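Local coordinates for homoserine dehydrogenase (Thermoplasma acidophilum, PDB 3ING), which probably catalyses the NADPH-dependent reduction of aspartate semialdehyde to homoserine, a step on the way to threonine and methionine, at residues Val252-Val257 / Arg267-Asn272; Ser45-Arg50 / Gly65-Arg70; Gly120-Trp125 / Tyr230-Val235; Ser136-Tyr141 / Leu318-Val323. All blocks are in the same frame, centred on the assembly; numbering follows the deposited sequence. Where two conformers were deposited one is given.

The four contacts illustrate how a two-domain dehydrogenase is held together within each domain and between them. Contact 2 lies at one edge of the Rossmann-type sheet, where the side chain of Ile67 comes within about 6 Å of the bound NADPH; contact 4 lies at the opposite edge of that sheet, the two centres being about 26 Å apart. Contact 3 joins the nucleotide-binding part to the catalytic part, the side chain of Ala122 about 8 Å from that of Lys217, the predicted proton donor. It touches contact 4 directly, Leu121 and Trp125 packing on Tyr141. Contact 1, in the antiparallel sheet, lies about 19 Å from contact 3 and about 43 Å from contact 2, centre to centre.

Contact 1. Residues Val252-Val257 / Arg267-Asn272; sequences VTEVYV and RIISLN
Arg267 grips Glu254 side-on, with two nitrogens directed at one oxygen. Arg267 NE lies 2.9 Å from Glu254 OE1 and Arg267 NH2 lies 3.0 Å from the same atom, both arriving on its syn side and from the same face of the carboxylate. OE1 in turn sits at the edge of the guanidinium and close to its plane, but the two flat groups are turned 46° apart. The bridge is therefore forked at one oxygen, while Glu254 OE2 stays 3.6 Å from Arg267 NH2. This geometry is likely to stabilise the carboxylate in its charged form.

A methyl group covers one face of the guanidinium: Ile269 CD1 lies over its centre, while Glu254 OE1 is at the edge. The same methyl rests on Val252, 3.7 Å from its CB, and so separates the charged group from the valine as a layer of apolar packing. Val252 CG2 extends that patch to Leu271 CD2 at 4.2 Å.

Behind the salt bridge lies the backbone pairing. Val252 and Arg267 form an antiparallel hydrogen-bonded pair, each amide bonded to the other's carbonyl. From there Arg267 places CG between its own N and carbonyl carbon (chi1 61°), and the chain runs extended to NE, reaching Glu254 two residues along the neighbouring strand.

The pair belongs to the hairpin of strands 249-258 and 261-270, the latter outermost within its chain. Strand 164-170 pairs with the other side of 249-258, through Thr253 and Val255, whose side chains pack on helix 212-226.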
loop_
_atom_site.group_PDB
_atom_site.type_symbol
_atom_site.label_atom_id
_atom_site.label_comp_id
_atom_site.label_asym_id
_atom_site.label_seq_id
_atom_site.Cartn_x
_atom_site.Cartn_y
_atom_site.Cartn_z
ATOM N N VAL A 252 0.823 18.905 10.918
ATOM C CA VAL A 252 0.781 17.457 11.038
ATOM C C VAL A 252 -0.540 17.010 11.643
ATOM O O VAL A 252 -1.009 17.569 12.634
ATOM C CB VAL A 252 1.947 16.953 11.949
ATOM C CG1 VAL A 252 1.884 15.442 12.161
ATOM C CG2 VAL A 252 3.341 17.372 11.344
ATOM N N THR A 253 -1.127 16.005 11.020
ATOM C CA THR A 253 -2.365 15.401 11.460
ATOM C C THR A 253 -2.027 14.069 12.129
ATOM O O THR A 253 -1.409 13.172 11.500
ATOM C CB THR A 253 -3.335 15.166 10.297
ATOM O OG1 THR A 253 -3.661 16.413 9.670
ATOM C CG2 THR A 253 -4.644 14.513 10.791
ATOM N N GLU A 254 -2.428 13.953 13.395
ATOM C CA GLU A 254 -2.219 12.729 14.200
ATOM C C GLU A 254 -3.530 12.093 14.725
ATOM O O GLU A 254 -4.477 12.789 15.169
ATOM C CB GLU A 254 -1.353 13.032 15.402
ATOM C CG GLU A 254 -0.080 13.818 15.118
ATOM C CD GLU A 254 0.632 14.227 16.398
ATOM O OE1 GLU A 254 0.115 15.139 17.115
ATOM O OE2 GLU A 254 1.691 13.623 16.673
ATOM N N VAL A 255 -3.548 10.770 14.726
ATOM C CA VAL A 255 -4.664 9.987 15.220
ATOM C C VAL A 255 -4.062 8.881 16.047
ATOM O O VAL A 255 -3.167 8.140 15.598
ATOM C CB VAL A 255 -5.536 9.459 14.072
ATOM C CG1 VAL A 255 -6.555 8.479 14.590
ATOM C CG2 VAL A 255 -6.249 10.643 13.346
ATOM N N TYR A 256 -4.537 8.769 17.262
ATOM C CA TYR A 256 -3.981 7.835 18.246
ATOM C C TYR A 256 -4.947 7.732 19.416
ATOM O O TYR A 256 -5.923 8.439 19.443
ATOM C CB TYR A 256 -2.623 8.317 18.736
ATOM C CG TYR A 256 -2.633 9.660 19.408
ATOM C CD1 TYR A 256 -2.551 10.826 18.667
ATOM C CD2 TYR A 256 -2.703 9.764 20.783
ATOM C CE1 TYR A 256 -2.565 12.053 19.281
ATOM C CE2 TYR A 256 -2.712 10.985 21.403
ATOM C CZ TYR A 256 -2.626 12.120 20.653
ATOM O OH TYR A 256 -2.649 13.341 21.265
ATOM N N VAL A 257 -4.663 6.857 20.380
ATOM C CA VAL A 257 -5.518 6.681 21.548
ATOM C C VAL A 257 -4.849 7.283 22.796
ATOM O O VAL A 257 -3.692 7.004 23.060
ATOM C CB VAL A 257 -5.799 5.203 21.808
ATOM C CG1 VAL A 257 -6.609 5.020 23.119
ATOM C CG2 VAL A 257 -6.519 4.603 20.632
ATOM N N ARG A 267 -1.958 19.998 13.974
ATOM C CA ARG A 267 -1.281 21.087 14.670
ATOM C C ARG A 267 0.021 21.430 13.969
ATOM O O ARG A 267 0.568 20.631 13.255
ATOM C CB ARG A 267 -1.045 20.700 16.134
ATOM C CG ARG A 267 -0.168 19.486 16.351
ATOM C CD ARG A 267 -0.114 19.082 17.848
ATOM N NE ARG A 267 0.562 17.795 18.078
ATOM C CZ ARG A 267 1.794 17.651 18.582
ATOM N NH1 ARG A 267 2.528 18.697 18.939
ATOM N NH2 ARG A 267 2.310 16.440 18.749
ATOM N N ILE A 268 0.506 22.642 14.169
ATOM C CA ILE A 268 1.770 23.030 13.577
ATOM C C ILE A 268 2.898 22.549 14.489
ATOM O O ILE A 268 2.925 22.878 15.659
ATOM C CB ILE A 268 1.847 24.551 13.281
ATOM C CG1 ILE A 268 0.895 24.917 12.140
ATOM C CG2 ILE A 268 3.250 24.900 12.894
ATOM C CD1 ILE A 268 0.603 26.408 11.980
ATOM N N ILE A 269 3.818 21.756 13.946
ATOM C CA ILE A 269 4.908 21.188 14.699
ATOM C C ILE A 269 6.242 21.476 14.012
ATOM O O ILE A 269 6.347 21.385 12.790
ATOM C CB ILE A 269 4.824 19.645 14.762
ATOM C CG1 ILE A 269 3.439 19.149 15.150
ATOM C CG2 ILE A 269 5.813 19.114 15.776
ATOM C CD1 ILE A 269 3.388 17.629 15.313
ATOM N N SER A 270 7.271 21.756 14.804
ATOM C CA SER A 270 8.628 21.892 14.286
ATOM C C SER A 270 9.272 20.527 14.356
ATOM O O SER A 270 9.630 20.053 15.432
ATOM C CB SER A 270 9.442 22.886 15.104
ATOM O OG SER A 270 8.929 24.184 14.923
ATOM N N LEU A 271 9.448 19.915 13.197
ATOM C CA LEU A 271 9.922 18.543 13.130
ATOM C C LEU A 271 11.428 18.413 13.263
ATOM O O LEU A 271 12.185 19.290 12.850
ATOM C CB LEU A 271 9.491 17.919 11.804
ATOM C CG LEU A 271 7.979 17.846 11.566
ATOM C CD1 LEU A 271 7.687 17.318 10.176
ATOM C CD2 LEU A 271 7.294 16.973 12.639
ATOM N N ASN A 272 11.829 17.296 13.869
ATOM C CA ASN A 272 13.210 16.888 13.972
ATOM C C ASN A 272 13.706 16.474 12.613
ATOM O O ASN A 272 12.937 15.960 11.793
ATOM C CB ASN A 272 13.331 15.714 14.961
ATOM C CG ASN A 272 14.641 14.943 14.820
ATOM O OD1 ASN A 272 14.642 13.754 14.444
ATOM N ND2 ASN A 272 15.761 15.607 15.115
#

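Contact 2. Residues Ser45-Arg50 / Gly65-Arg70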
loop_
_atom_site.group_PDB
_atom_site.type_symbol
_atom_site.label_atom_id
_atom_site.label_comp_id
_atom_site.label_asym_id
_atom_site.label_seq_id
_atom_site.Cartn_x
_atom_site.Cartn_y
_atom_site.Cartn_z
ATOM N N SER A 45 -24.415 22.045 -15.858
ATOM C CA SER A 45 -24.847 21.169 -16.977
ATOM C C SER A 45 -24.581 19.682 -16.709
ATOM O O SER A 45 -23.907 19.293 -15.728
ATOM C CB SER A 45 -24.124 21.563 -18.280
ATOM O OG SER A 45 -22.706 21.393 -18.186
ATOM N N TYR A 46 -25.155 18.838 -17.554
ATOM C CA TYR A 46 -24.902 17.404 -17.437
ATOM C C TYR A 46 -25.094 16.695 -18.759
ATOM O O TYR A 46 -25.660 17.257 -19.724
ATOM C CB TYR A 46 -25.801 16.765 -16.369
ATOM C CG TYR A 46 -27.229 16.541 -16.812
ATOM C CD1 TYR A 46 -28.138 17.585 -16.803
ATOM C CD2 TYR A 46 -27.681 15.283 -17.180
ATOM C CE1 TYR A 46 -29.431 17.416 -17.196
ATOM C CE2 TYR A 46 -29.007 15.087 -17.562
ATOM C CZ TYR A 46 -29.868 16.174 -17.580
ATOM O OH TYR A 46 -31.177 16.053 -17.931
ATOM N N ALA A 47 -24.588 15.468 -18.792
ATOM C CA ALA A 47 -24.793 14.539 -19.897
ATOM C C ALA A 47 -25.203 13.219 -19.280
ATOM O O ALA A 47 -24.699 12.834 -18.217
ATOM C CB ALA A 47 -23.507 14.349 -20.704
ATOM N N SER A 48 -26.087 12.509 -19.954
ATOM C CA SER A 48 -26.601 11.230 -19.463
ATOM C C SER A 48 -26.897 10.382 -20.667
ATOM O O SER A 48 -27.349 10.921 -21.675
ATOM C CB SER A 48 -27.883 11.457 -18.656
ATOM O OG SER A 48 -28.457 10.227 -18.219
ATOM N N GLY A 49 -26.628 9.082 -20.592
ATOM C CA GLY A 49 -26.845 8.212 -21.741
ATOM C C GLY A 49 -26.043 6.940 -21.659
ATOM O O GLY A 49 -25.144 6.846 -20.845
ATOM N N ARG A 50 -26.376 5.959 -22.508
ATOM C CA ARG A 50 -25.698 4.656 -22.497
ATOM C C ARG A 50 -24.259 4.753 -23.037
ATOM O O ARG A 50 -23.302 4.347 -22.344
ATOM C CB ARG A 50 -26.497 3.586 -23.292
ATOM C CG ARG A 50 -27.757 3.023 -22.571
ATOM C CD ARG A 50 -28.601 2.078 -23.465
ATOM N N GLY A 65 -15.829 25.383 -20.875
ATOM C CA GLY A 65 -16.053 25.483 -19.436
ATOM C C GLY A 65 -17.325 24.801 -18.971
ATOM O O GLY A 65 -17.676 24.887 -17.785
ATOM N N ARG A 66 -18.014 24.091 -19.872
ATOM C CA ARG A 66 -19.247 23.381 -19.519
ATOM C C ARG A 66 -19.272 21.966 -20.080
ATOM O O ARG A 66 -18.701 21.682 -21.126
ATOM C CB ARG A 66 -20.469 24.096 -20.034
ATOM C CG ARG A 66 -20.779 25.336 -19.298
ATOM C CD ARG A 66 -22.018 25.995 -19.879
ATOM N NE ARG A 66 -22.082 25.934 -21.348
ATOM C CZ ARG A 66 -21.391 26.706 -22.202
ATOM N NH1 ARG A 66 -20.508 27.622 -21.782
ATOM N NH2 ARG A 66 -21.567 26.542 -23.503
ATOM N N ILE A 67 -19.946 21.080 -19.361
ATOM C CA ILE A 67 -20.069 19.695 -19.778
ATOM C C ILE A 67 -20.961 19.583 -20.975
ATOM O O ILE A 67 -20.696 18.786 -21.892
ATOM C CB ILE A 67 -20.662 18.831 -18.651
ATOM C CG1 ILE A 67 -19.586 18.657 -17.576
ATOM C CG2 ILE A 67 -21.180 17.461 -19.203
ATOM C CD1 ILE A 67 -18.433 17.798 -18.044
ATOM N N SER A 68 -22.027 20.355 -20.957
ATOM C CA SER A 68 -22.983 20.337 -22.040
ATOM C C SER A 68 -23.798 21.596 -21.999
ATOM O O SER A 68 -23.609 22.450 -21.127
ATOM C CB SER A 68 -23.936 19.168 -21.880
ATOM O OG SER A 68 -24.998 19.499 -21.001
ATOM N N ASP A 69 -24.753 21.694 -22.913
ATOM C CA ASP A 69 -25.626 22.841 -22.960
ATOM C C ASP A 69 -27.005 22.416 -22.510
ATOM O O ASP A 69 -28.002 22.903 -23.017
ATOM C CB ASP A 69 -25.622 23.436 -24.374
ATOM C CG ASP A 69 -24.240 24.004 -24.761
ATOM O OD1 ASP A 69 -23.994 25.198 -24.435
ATOM O OD2 ASP A 69 -23.421 23.256 -25.376
ATOM N N ARG A 70 -27.016 21.523 -21.527
ATOM C CA ARG A 70 -28.210 20.904 -20.949
ATOM C C ARG A 70 -28.220 21.075 -19.408
ATOM O O ARG A 70 -27.477 20.388 -18.664
ATOM C CB ARG A 70 -28.168 19.442 -21.348
ATOM C CG ARG A 70 -29.237 18.537 -20.843
ATOM C CD ARG A 70 -29.207 17.331 -21.768
ATOM N NE ARG A 70 -29.576 16.065 -21.145
ATOM C CZ ARG A 70 -30.815 15.608 -21.007
ATOM N NH1 ARG A 70 -31.867 16.329 -21.420
ATOM N NH2 ARG A 70 -30.999 14.419 -20.428
HETATM O O HOH W 1 -27.095 14.023 -22.201
#
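Tyr46 and Arg70 bring their flat groups together with planes 39° apart, the phenol oxygen resting over one face of the guanidinium and offset toward its rim. Tyr46 OH comes within 3.0 Å of Arg70 NH2, yet the angle is too poor for a hydrogen bond: the oxygen sits above the group, whose N-H bonds lie in its plane. Ser48 CB meets the edge of the Tyr46 ring in plane, while Asp69 stands at the edge of the Arg66 guanidinium, bound in a salt bridge to NH2. The setting is the Rossmann-type NADPH-binding domain, where strand 46-48 forms one edge of the sheet and 65-70 follows helix 54-64.

Serine hydroxyls do most of the joining. Ser45 OG, held between the backbone N and carbonyl carbon (chi1 63°), accepts from Ser68 N at 3.0 Å and more weakly from Ile67 N, an amide that Asp42 also binds. In return Ser68 OG donates to Tyr46 O at 2.7 Å, approaching from above the carbonyl plane. That same OG accepts from Arg70 N in an ST turn, so the turn and the strand are tied through one oxygen. A backbone bond from Tyr46 N to Arg70 O adds to these.

Ile67 packs its CG2 against Ala47 CB and touches Thr12, a residue that binds NADPH, which places this loop next to the cofactor site, the Ile67 side chain about 6 Å from the NADPH. Farther along the strand, a water accepts from Ser48 N at 2.9 Å and, weakly, from Arg70 NE at 3.4 Å.

Contact 3. Residues Gly120-Trp125 / Tyr230-Val235; sequences GLANKW and YTLNDV
Asn123 and Leu232 cross at an oblique angle, the amide oxygen of one lying against a methyl of the other: Asn123 OD1 is 3.4 Å from Leu232 CD1. Asn123 CG lies anti to the carbonyl carbon (chi1 -71°), and from there the amide oxygen reaches Leu232 and the nitrogen turns back to donate to Ser119 O in the preceding turn. OD1 also accepts from a water at 2.7 Å that in turn receives Leu232 N at 3.2 Å. An alanine in place of Asn123 would probably leave that water without its acceptor on the helix, Ser119 O without the amide, and a gap beside Leu232 CD1.

The rest of the contact runs largely along the helix backbone. Thr231 sets its CG2 3.8 Å from Asn123 O, and a CA-H...O contact joins Thr231 CA to Ala122 O, 3.4 Å apart. Leu232 CD2 reaches the methyl of Ala122. A second water accepts from Trp125 N and lies 2.8 Å from Tyr230 O, bridging the two segments.

Residues 230-235 are held in shape internally: Thr231 OG1 accepts from Asn233 N in an ST turn, and Asp234 OD2 takes Thr231 N. Water-mediated packing of this kind joins the Rossmann-type domain, through helix 119-135, to the catalytic domain near the predicted proton donor Lys217.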
loop_
_atom_site.group_PDB
_atom_site.type_symbol
_atom_site.label_atom_id
_atom_site.label_comp_id
_atom_site.label_asym_id
_atom_site.label_seq_id
_atom_site.Cartn_x
_atom_site.Cartn_y
_atom_site.Cartn_z
ATOM N N GLY A 120 -18.985 15.192 3.556
ATOM C CA GLY A 120 -20.020 14.236 3.961
ATOM C C GLY A 120 -19.515 13.337 5.059
ATOM O O GLY A 120 -20.096 13.264 6.099
ATOM N N LEU A 121 -18.369 12.686 4.835
ATOM C CA LEU A 121 -17.811 11.776 5.819
ATOM C C LEU A 121 -17.339 12.474 7.073
ATOM O O LEU A 121 -17.385 11.903 8.144
ATOM C CB LEU A 121 -16.648 10.990 5.193
ATOM C CG LEU A 121 -17.035 10.033 4.058
ATOM C CD1 LEU A 121 -15.804 9.447 3.373
ATOM C CD2 LEU A 121 -17.995 8.929 4.577
ATOM N N ALA A 122 -16.881 13.711 6.956
ATOM C CA ALA A 122 -16.386 14.441 8.137
ATOM C C ALA A 122 -17.508 14.940 9.075
ATOM O O ALA A 122 -17.289 15.108 10.270
ATOM C CB ALA A 122 -15.467 15.610 7.704
ATOM N N ASN A 123 -18.700 15.124 8.520
ATOM C CA ASN A 123 -19.841 15.659 9.228
ATOM C C ASN A 123 -20.944 14.657 9.523
ATOM O O ASN A 123 -21.642 14.774 10.537
ATOM C CB ASN A 123 -20.434 16.807 8.390
ATOM C CG ASN A 123 -19.541 18.039 8.367
ATOM O OD1 ASN A 123 -19.384 18.690 9.383
ATOM N ND2 ASN A 123 -19.005 18.384 7.209
ATOM N N LYS A 124 -21.116 13.681 8.640
ATOM C CA LYS A 124 -22.268 12.794 8.647
ATOM C C LYS A 124 -21.880 11.304 8.516
ATOM O O LYS A 124 -22.603 10.507 7.908
ATOM C CB LYS A 124 -23.213 13.188 7.500
ATOM C CG LYS A 124 -23.739 14.644 7.527
ATOM C CD LYS A 124 -25.215 14.790 7.737
ATOM C CE LYS A 124 -25.784 13.810 8.733
ATOM N NZ LYS A 124 -26.900 14.348 9.522
ATOM N N TRP A 125 -20.783 10.927 9.150
ATOM C CA TRP A 125 -20.266 9.554 9.080
ATOM C C TRP A 125 -21.336 8.573 9.492
ATOM O O TRP A 125 -21.586 7.587 8.811
ATOM C CB TRP A 125 -19.078 9.403 10.029
ATOM C CG TRP A 125 -18.451 8.071 10.006
ATOM C CD1 TRP A 125 -18.861 6.948 10.675
ATOM C CD2 TRP A 125 -17.297 7.691 9.247
ATOM N NE1 TRP A 125 -18.019 5.909 10.384
ATOM C CE2 TRP A 125 -17.052 6.340 9.512
ATOM C CE3 TRP A 125 -16.448 8.373 8.362
ATOM C CZ2 TRP A 125 -16.009 5.640 8.918
ATOM C CZ3 TRP A 125 -15.401 7.681 7.776
ATOM C CH2 TRP A 125 -15.193 6.322 8.061
ATOM N N TYR A 230 -16.894 10.073 15.060
ATOM C CA TYR A 230 -16.662 11.441 15.406
ATOM C C TYR A 230 -17.107 12.351 14.240
ATOM O O TYR A 230 -17.287 11.889 13.106
ATOM C CB TYR A 230 -15.180 11.679 15.676
ATOM C CG TYR A 230 -14.611 11.147 16.988
ATOM C CD1 TYR A 230 -15.340 10.363 17.853
ATOM C CD2 TYR A 230 -13.275 11.386 17.306
ATOM C CE1 TYR A 230 -14.754 9.842 19.017
ATOM C CE2 TYR A 230 -12.701 10.886 18.457
ATOM C CZ TYR A 230 -13.430 10.116 19.309
ATOM O OH TYR A 230 -12.789 9.635 20.452
ATOM N N THR A 231 -17.350 13.615 14.584
ATOM C CA THR A 231 -17.583 14.686 13.631
ATOM C C THR A 231 -16.483 15.746 13.865
ATOM O O THR A 231 -15.603 15.583 14.719
ATOM C CB THR A 231 -18.953 15.364 13.879
ATOM O OG1 THR A 231 -18.901 16.107 15.107
ATOM C CG2 THR A 231 -20.118 14.325 13.939
ATOM N N LEU A 232 -16.572 16.867 13.162
ATOM C CA LEU A 232 -15.628 17.971 13.349
ATOM C C LEU A 232 -15.632 18.512 14.760
ATOM O O LEU A 232 -14.624 19.046 15.210
ATOM C CB LEU A 232 -15.949 19.099 12.352
ATOM C CG LEU A 232 -15.672 18.761 10.873
ATOM C CD1 LEU A 232 -16.255 19.815 9.871
ATOM C CD2 LEU A 232 -14.154 18.577 10.627
ATOM N N ASN A 233 -16.759 18.359 15.468
ATOM C CA ASN A 233 -16.888 18.807 16.841
ATOM C C ASN A 233 -15.984 18.036 17.793
ATOM O O ASN A 233 -15.747 18.472 18.907
ATOM C CB ASN A 233 -18.355 18.648 17.301
ATOM C CG ASN A 233 -19.353 19.463 16.443
ATOM O OD1 ASN A 233 -19.038 20.583 16.031
ATOM N ND2 ASN A 233 -20.551 18.893 16.166
ATOM N N ASP A 234 -15.419 16.925 17.344
ATOM C CA ASP A 234 -14.670 16.019 18.216
ATOM C C ASP A 234 -13.188 15.997 17.987
ATOM O O ASP A 234 -12.498 15.179 18.594
ATOM C CB ASP A 234 -15.173 14.587 17.980
ATOM C CG ASP A 234 -16.641 14.409 18.364
ATOM O OD1 ASP A 234 -17.006 14.803 19.505
ATOM O OD2 ASP A 234 -17.418 13.885 17.535
ATOM N N VAL A 235 -12.696 16.849 17.088
ATOM C CA VAL A 235 -11.285 16.853 16.735
ATOM C C VAL A 235 -10.718 18.226 16.998
ATOM O O VAL A 235 -11.466 19.175 17.101
ATOM C CB VAL A 235 -11.073 16.451 15.282
ATOM C CG1 VAL A 235 -11.834 15.136 14.970
ATOM C CG2 VAL A 235 -11.508 17.569 14.320
HETATM O O HOH W 2 -18.904 12.547 10.931
HETATM O O HOH W 3 -19.273 18.201 12.011
#

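Contact 4. Residues Ser136-Tyr141 / Leu318-Val323. With EDO (1,2-ethanediol), chain H.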
loop_
_atom_site.group_PDB
_atom_site.type_symbol
_atom_site.label_atom_id
_atom_site.label_comp_id
_atom_site.label_asym_id
_atom_site.label_seq_id
_atom_site.Cartn_x
_atom_site.Cartn_y
_atom_site.Cartn_z
ATOM N N SER A 136 -27.079 -2.354 2.038
ATOM C CA SER A 136 -26.022 -3.323 1.667
ATOM C C SER A 136 -25.094 -2.814 0.549
ATOM O O SER A 136 -24.780 -3.516 -0.428
ATOM C CB SER A 136 -26.612 -4.689 1.301
ATOM O OG SER A 136 -27.327 -5.228 2.411
ATOM N N LYS A 137 -24.633 -1.586 0.718
ATOM C CA LYS A 137 -23.722 -0.996 -0.256
ATOM C C LYS A 137 -22.477 -0.580 0.447
ATOM O O LYS A 137 -22.378 -0.698 1.683
ATOM C CB LYS A 137 -24.341 0.198 -0.968
ATOM C CG LYS A 137 -25.619 -0.086 -1.659
ATOM C CD LYS A 137 -25.431 -1.026 -2.808
ATOM C CE LYS A 137 -26.726 -1.272 -3.507
ATOM N NZ LYS A 137 -27.619 -2.155 -2.707
ATOM N N TYR A 138 -21.511 -0.121 -0.356
ATOM C CA TYR A 138 -20.194 0.296 0.123
ATOM C C TYR A 138 -19.853 1.688 -0.312
ATOM O O TYR A 138 -20.385 2.166 -1.308
ATOM C CB TYR A 138 -19.102 -0.620 -0.455
ATOM C CG TYR A 138 -19.271 -2.063 -0.062
ATOM C CD1 TYR A 138 -18.834 -2.516 1.177
ATOM C CD2 TYR A 138 -19.903 -2.962 -0.890
ATOM C CE1 TYR A 138 -18.991 -3.845 1.564
ATOM C CE2 TYR A 138 -20.076 -4.294 -0.502
ATOM C CZ TYR A 138 -19.608 -4.723 0.718
ATOM O OH TYR A 138 -19.777 -6.033 1.116
ATOM N N ILE A 139 -18.945 2.317 0.450
ATOM C CA ILE A 139 -18.361 3.568 0.083
ATOM C C ILE A 139 -16.865 3.497 0.268
ATOM O O ILE A 139 -16.372 2.996 1.296
ATOM C CB ILE A 139 -18.970 4.762 0.905
ATOM C CG1 ILE A 139 -18.340 6.077 0.448
ATOM C CG2 ILE A 139 -18.872 4.525 2.459
ATOM C CD1 ILE A 139 -19.166 7.350 0.805
ATOM N N ARG A 140 -16.129 3.978 -0.741
ATOM C CA ARG A 140 -14.681 4.116 -0.636
ATOM C C ARG A 140 -14.302 5.584 -0.812
ATOM O O ARG A 140 -15.034 6.380 -1.430
ATOM C CB ARG A 140 -13.922 3.185 -1.608
ATOM C CG ARG A 140 -14.136 1.696 -1.363
ATOM C CD ARG A 140 -13.124 0.836 -2.219
ATOM N NE ARG A 140 -11.765 1.050 -1.731
ATOM C CZ ARG A 140 -11.213 0.384 -0.703
ATOM N NH1 ARG A 140 -11.876 -0.550 -0.078
ATOM N NH2 ARG A 140 -9.973 0.667 -0.302
ATOM N N TYR A 141 -13.171 5.937 -0.203
ATOM C CA TYR A 141 -12.774 7.330 0.011
ATOM C C TYR A 141 -11.267 7.566 0.040
ATOM O O TYR A 141 -10.756 8.444 0.736
ATOM C CB TYR A 141 -13.500 7.837 1.264
ATOM C CG TYR A 141 -13.486 6.888 2.466
ATOM C CD1 TYR A 141 -12.416 6.883 3.351
ATOM C CD2 TYR A 141 -14.539 6.025 2.720
ATOM C CE1 TYR A 141 -12.390 6.032 4.457
ATOM C CE2 TYR A 141 -14.523 5.177 3.837
ATOM C CZ TYR A 141 -13.436 5.176 4.688
ATOM O OH TYR A 141 -13.399 4.335 5.795
ATOM N N LEU A 318 -11.985 0.637 -9.385
ATOM C CA LEU A 318 -11.530 -0.686 -9.789
ATOM C C LEU A 318 -11.605 -1.655 -8.614
ATOM O O LEU A 318 -12.014 -2.815 -8.786
ATOM C CB LEU A 318 -10.119 -0.596 -10.371
ATOM C CG LEU A 318 -10.080 0.193 -11.675
ATOM C CD1 LEU A 318 -8.646 0.338 -12.214
ATOM C CD2 LEU A 318 -10.990 -0.486 -12.724
ATOM N N LEU A 319 -11.304 -1.189 -7.407
ATOM C CA LEU A 319 -11.470 -2.077 -6.231
ATOM C C LEU A 319 -12.936 -2.482 -6.075
ATOM O O LEU A 319 -13.234 -3.640 -5.778
ATOM C CB LEU A 319 -10.964 -1.422 -4.944
ATOM C CG LEU A 319 -9.432 -1.286 -4.776
ATOM C CD1 LEU A 319 -9.055 -0.389 -3.586
ATOM C CD2 LEU A 319 -8.873 -2.724 -4.606
ATOM N N LEU A 320 -13.852 -1.545 -6.299
ATOM C CA LEU A 320 -15.273 -1.862 -6.156
ATOM C C LEU A 320 -15.814 -2.721 -7.298
ATOM O O LEU A 320 -16.818 -3.396 -7.139
ATOM C CB LEU A 320 -16.101 -0.605 -5.986
ATOM C CG LEU A 320 -16.071 -0.009 -4.590
ATOM C CD1 LEU A 320 -16.645 1.424 -4.573
ATOM C CD2 LEU A 320 -16.866 -0.884 -3.642
ATOM N N SER A 321 -15.132 -2.715 -8.438
ATOM C CA SER A 321 -15.550 -3.534 -9.564
ATOM C C SER A 321 -15.468 -5.015 -9.215
ATOM O O SER A 321 -16.242 -5.810 -9.739
ATOM C CB SER A 321 -14.713 -3.253 -10.815
ATOM O OG SER A 321 -13.420 -3.816 -10.723
ATOM N N LYS A 322 -14.562 -5.370 -8.303
ATOM C CA LYS A 322 -14.351 -6.766 -7.918
ATOM C C LYS A 322 -15.347 -7.256 -6.850
ATOM O O LYS A 322 -15.341 -8.430 -6.534
ATOM C CB LYS A 322 -12.912 -7.000 -7.414
ATOM C CG LYS A 322 -11.848 -6.833 -8.487
ATOM C CD LYS A 322 -10.995 -5.581 -8.297
ATOM C CE LYS A 322 -9.599 -5.895 -7.780
ATOM N NZ LYS A 322 -8.710 -6.360 -8.889
ATOM N N VAL A 323 -16.193 -6.389 -6.294
ATOM C CA VAL A 323 -17.188 -6.845 -5.302
ATOM C C VAL A 323 -18.207 -7.771 -5.986
ATOM O O VAL A 323 -18.744 -7.442 -7.056
ATOM C CB VAL A 323 -17.946 -5.671 -4.596
ATOM C CG1 VAL A 323 -18.985 -6.218 -3.605
ATOM C CG2 VAL A 323 -16.985 -4.720 -3.878
HETATM C C1 EDO H . -22.269 -3.472 3.077
HETATM O O1 EDO H . -23.247 -2.516 3.498
HETATM C C2 EDO H . -22.574 -4.824 3.693
HETATM O O2 EDO H . -23.199 -5.651 2.704
#
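Tyr138 and Arg140 meet Leu319, Leu320 and Val323 where the C-terminal helix 306-321 packs against strand 139-140, the outermost strand, within this chain, at one side of the Rossmann-type sheet.

Apolar packing makes up most of the contact. Tyr138 CB lies 3.9 Å from Leu320 CD2, and its ring atom CE2 is 3.8 Å from Val323 CG1. Arg140 contributes its aliphatic part: CD rests 3.9 Å from Leu320 CG, the two side chains lying alongside in opposite senses.

The guanidinium forms a second kind of contact. Leu319 comes across Arg140 nearly perpendicular to it and lays CD1 over one face of the group, 3.6 Å from NH2. Two charges hold the plane there, Asp316 at NE and Asp156 at NH2, and a bend at chi3 (67°) places NE for the first of them. An alanine in place of Arg140 would probably leave both aspartates without their mate and open a gap against Leu319 and Leu320. Leu160 of the second subunit packs on Leu319 too.

A bound 1,2-ethanediol, probably from the crystallisation liquor, lies beside Lys137 and Tyr138: its O1 donates to Lys137 O at 2.7 Å, while C1 lies over one face of the Tyr138 ring, 3.6 Å from CE1.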